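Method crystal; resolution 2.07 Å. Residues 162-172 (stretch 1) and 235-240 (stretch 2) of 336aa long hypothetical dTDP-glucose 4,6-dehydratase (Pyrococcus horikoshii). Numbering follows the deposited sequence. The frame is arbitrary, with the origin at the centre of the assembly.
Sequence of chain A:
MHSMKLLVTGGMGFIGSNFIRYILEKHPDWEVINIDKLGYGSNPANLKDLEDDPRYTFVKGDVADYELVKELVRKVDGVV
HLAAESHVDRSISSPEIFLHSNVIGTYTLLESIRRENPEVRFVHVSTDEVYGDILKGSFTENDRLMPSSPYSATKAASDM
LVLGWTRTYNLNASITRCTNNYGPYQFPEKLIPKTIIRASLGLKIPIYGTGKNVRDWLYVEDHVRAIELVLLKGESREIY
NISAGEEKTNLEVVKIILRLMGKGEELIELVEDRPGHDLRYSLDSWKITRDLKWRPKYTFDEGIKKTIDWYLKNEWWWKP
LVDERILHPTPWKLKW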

# COMPACT_ATOMS: atom_id res chain seq x y z
N VAL A 162 2.54 -7.57 -1.41
CA VAL A 162 2.63 -8.94 -0.91
C VAL A 162 1.27 -9.64 -0.96
O VAL A 162 1.19 -10.79 -1.38
CB VAL A 162 3.17 -8.99 0.53
CG1 VAL A 162 3.09 -10.41 1.07
CG2 VAL A 162 4.62 -8.52 0.54
N LEU A 163 0.22 -8.95 -0.54
CA LEU A 163 -1.12 -9.54 -0.56
C LEU A 163 -1.52 -9.89 -1.99
O LEU A 163 -2.03 -10.98 -2.26
CB LEU A 163 -2.13 -8.57 0.05
CG LEU A 163 -2.00 -8.29 1.55
CD1 LEU A 163 -3.00 -7.22 1.99
CD2 LEU A 163 -2.23 -9.57 2.33
N GLY A 164 -1.26 -8.97 -2.91
CA GLY A 164 -1.61 -9.18 -4.31
C GLY A 164 -0.85 -10.29 -5.00
O GLY A 164 -1.45 -11.14 -5.66
N TRP A 165 0.47 -10.28 -4.87
CA TRP A 165 1.32 -11.29 -5.49
C TRP A 165 1.02 -12.69 -4.94
O TRP A 165 1.01 -13.67 -5.68
CB TRP A 165 2.80 -10.95 -5.26
CG TRP A 165 3.47 -10.30 -6.45
CD1 TRP A 165 4.47 -10.83 -7.21
CD2 TRP A 165 3.22 -8.99 -6.97
NE1 TRP A 165 4.87 -9.94 -8.17
CE2 TRP A 165 4.12 -8.79 -8.05
CE3 TRP A 165 2.33 -7.95 -6.64
CZ2 TRP A 165 4.15 -7.61 -8.80
CZ3 TRP A 165 2.37 -6.78 -7.38
CH2 TRP A 165 3.27 -6.62 -8.45
N THR A 166 0.75 -12.76 -3.64
CA THR A 166 0.45 -14.03 -3.00
C THR A 166 -0.76 -14.72 -3.65
O THR A 166 -0.73 -15.93 -3.91
CB THR A 166 0.17 -13.83 -1.49
OG1 THR A 166 1.37 -13.39 -0.84
CG2 THR A 166 -0.30 -15.13 -0.85
N ARG A 167 -1.81 -13.95 -3.91
CA ARG A 167 -3.02 -14.48 -4.52
C ARG A 167 -2.85 -14.69 -6.02
O ARG A 167 -3.35 -15.66 -6.59
CB ARG A 167 -4.20 -13.55 -4.24
CG ARG A 167 -4.66 -13.60 -2.78
CD ARG A 167 -5.49 -12.38 -2.37
NE ARG A 167 -5.92 -12.50 -0.99
CZ ARG A 167 -6.91 -13.28 -0.58
NH1 ARG A 167 -7.59 -14.01 -1.46
NH2 ARG A 167 -7.23 -13.35 0.71
N THR A 168 -2.14 -13.77 -6.67
CA THR A 168 -1.92 -13.88 -8.10
C THR A 168 -1.13 -15.13 -8.49
O THR A 168 -1.52 -15.85 -9.40
CB THR A 168 -1.17 -12.66 -8.65
OG1 THR A 168 -1.96 -11.48 -8.45
CG2 THR A 168 -0.89 -12.83 -10.13
N TYR A 169 -0.03 -15.38 -7.78
CA TYR A 169 0.84 -16.50 -8.09
C TYR A 169 0.81 -17.65 -7.08
O TYR A 169 1.71 -18.49 -7.06
CB TYR A 169 2.27 -15.98 -8.25
CG TYR A 169 2.36 -14.87 -9.27
CD1 TYR A 169 2.23 -15.13 -10.63
CD2 TYR A 169 2.54 -13.54 -8.87
CE1 TYR A 169 2.28 -14.11 -11.57
CE2 TYR A 169 2.59 -12.51 -9.81
CZ TYR A 169 2.45 -12.80 -11.15
OH TYR A 169 2.48 -11.78 -12.08
N ASN A 170 -0.24 -17.69 -6.27
CA ASN A 170 -0.40 -18.73 -5.27
C ASN A 170 0.84 -18.97 -4.41
O ASN A 170 1.28 -20.11 -4.24
CB ASN A 170 -0.81 -20.04 -5.94
CG ASN A 170 -2.20 -19.97 -6.52
OD1 ASN A 170 -3.17 -19.70 -5.81
ND2 ASN A 170 -2.31 -20.20 -7.83
N LEU A 171 1.38 -17.90 -3.85
CA LEU A 171 2.55 -18.00 -3.01
C LEU A 171 2.17 -18.45 -1.60
O LEU A 171 0.99 -18.49 -1.24
CB LEU A 171 3.26 -16.65 -2.94
CG LEU A 171 3.59 -16.01 -4.29
CD1 LEU A 171 4.33 -14.71 -4.07
CD2 LEU A 171 4.43 -16.96 -5.13
N ASN A 172 3.18 -18.81 -0.81
CA ASN A 172 2.99 -19.23 0.58
C ASN A 172 3.60 -18.09 1.38
O ASN A 172 4.74 -18.18 1.82
CB ASN A 172 3.75 -20.52 0.86
CG ASN A 172 3.43 -21.10 2.23
OD1 ASN A 172 2.92 -20.40 3.11
ND2 ASN A 172 3.74 -22.38 2.42
N GLU A 235 -0.66 -19.03 8.18
CA GLU A 235 -1.37 -19.34 6.95
C GLU A 235 -1.09 -18.30 5.87
O GLU A 235 -0.95 -17.11 6.17
CB GLU A 235 -2.87 -19.41 7.23
CG GLU A 235 -3.19 -20.21 8.48
CD GLU A 235 -4.68 -20.27 8.78
OE1 GLU A 235 -5.35 -19.22 8.74
OE2 GLU A 235 -5.17 -21.38 9.07
N SER A 236 -0.99 -18.75 4.63
CA SER A 236 -0.71 -17.86 3.52
C SER A 236 -1.85 -16.86 3.32
O SER A 236 -3.00 -17.17 3.63
CB SER A 236 -0.50 -18.67 2.23
OG SER A 236 -0.08 -17.84 1.16
N ARG A 237 -1.52 -15.68 2.82
CA ARG A 237 -2.51 -14.63 2.57
C ARG A 237 -3.01 -13.97 3.85
O ARG A 237 -3.91 -13.12 3.81
CB ARG A 237 -3.72 -15.21 1.81
CG ARG A 237 -3.32 -15.99 0.57
CD ARG A 237 -4.51 -16.58 -0.19
NE ARG A 237 -4.05 -17.23 -1.42
CZ ARG A 237 -4.83 -17.58 -2.43
NH1 ARG A 237 -6.14 -17.35 -2.37
NH2 ARG A 237 -4.31 -18.15 -3.51
N GLU A 238 -2.44 -14.33 4.99
CA GLU A 238 -2.86 -13.76 6.28
C GLU A 238 -1.88 -12.78 6.91
O GLU A 238 -0.66 -12.95 6.84
CB GLU A 238 -3.13 -14.87 7.30
CG GLU A 238 -4.25 -15.83 6.95
CD GLU A 238 -5.62 -15.16 6.89
OE1 GLU A 238 -5.76 -14.05 7.43
OE2 GLU A 238 -6.55 -15.76 6.30
N ILE A 239 -2.42 -11.75 7.55
CA ILE A 239 -1.62 -10.76 8.25
C ILE A 239 -1.73 -11.08 9.74
O ILE A 239 -2.81 -11.45 10.23
CB ILE A 239 -2.12 -9.32 7.99
CG1 ILE A 239 -2.04 -9.00 6.50
CG2 ILE A 239 -1.28 -8.32 8.80
CD1 ILE A 239 -2.46 -7.58 6.16
N TYR A 240 -0.61 -10.95 10.46
CA TYR A 240 -0.58 -11.24 11.88
C TYR A 240 -0.01 -10.07 12.70
O TYR A 240 1.17 -9.75 12.58
CB TYR A 240 0.26 -12.49 12.16
CG TYR A 240 -0.32 -13.79 11.63
CD1 TYR A 240 -1.31 -14.47 12.35
CD2 TYR A 240 0.11 -14.32 10.42
CE1 TYR A 240 -1.85 -15.67 11.86
CE2 TYR A 240 -0.42 -15.51 9.92
CZ TYR A 240 -1.39 -16.18 10.65
OH TYR A 240 -1.89 -17.36 10.15
O HOH W 1 -1.66 -18.51 -2.10
O HOH W 2 -6.33 -13.09 3.23

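Stretch 1 is the end of a helix, residues 162-168, followed by a short loop. Y169 is the first residue to leave helical geometry. Stretch 2 makes a type II beta turn from E235 to E238. I239 and Y240 lie in a strand that continues later in the chain. The turn lies against the helix end and the loop. CA atoms of L163 and R237 are 6.1 Å apart, and those of N172 and S236 are 4.9 Å apart. The contact between them buries 436 Å², both sides summed.

One direct hydrogen bond joins them. S236 OG donates to L171 O at 2.7 Å. The CA-to-CB bond of S236 points toward stretch 1, which brings the short hydroxyl to a loop carbonyl.

Two waters extend the polar contact. Water 1 accepts from R237 NE at 2.8 Å and donates to L171 O at 2.8 Å and T166 O at 3.3 Å. It thus links the R237 side chain to one carbonyl in the last helical turn and one in the loop. Water 2 accepts from R167 NH2 at 2.7 Å and donates to R237 O at 2.5 Å.

The two arginines lie close despite their like charges, with R167 NH1 and R237 NH1 3.8 Å apart. R237 CD covers one face of the R167 guanidinium, and R167 CG covers one face of the R237 guanidinium. Each flat group therefore packs on the aliphatic part of the other side chain. N170 OD1 sits at the edge of the R237 guanidinium, 3.0 Å from R237 NH2, but the angle is too poor for a hydrogen bond.

Van der Waals contacts complete the packing. The T166 methyl, CG2, rests against the R237 aliphatic chain, 3.4 Å from R237 CG, and against the S236 hydroxyl, 3.4 Å from S236 OG. The T166 hydroxyl is satisfied within its own helix, where T166 OG1 donates to V162 O at 2.7 Å. L163 CD2 meets I239 CG1 at 4.2 Å, a van der Waals contact between buried residues.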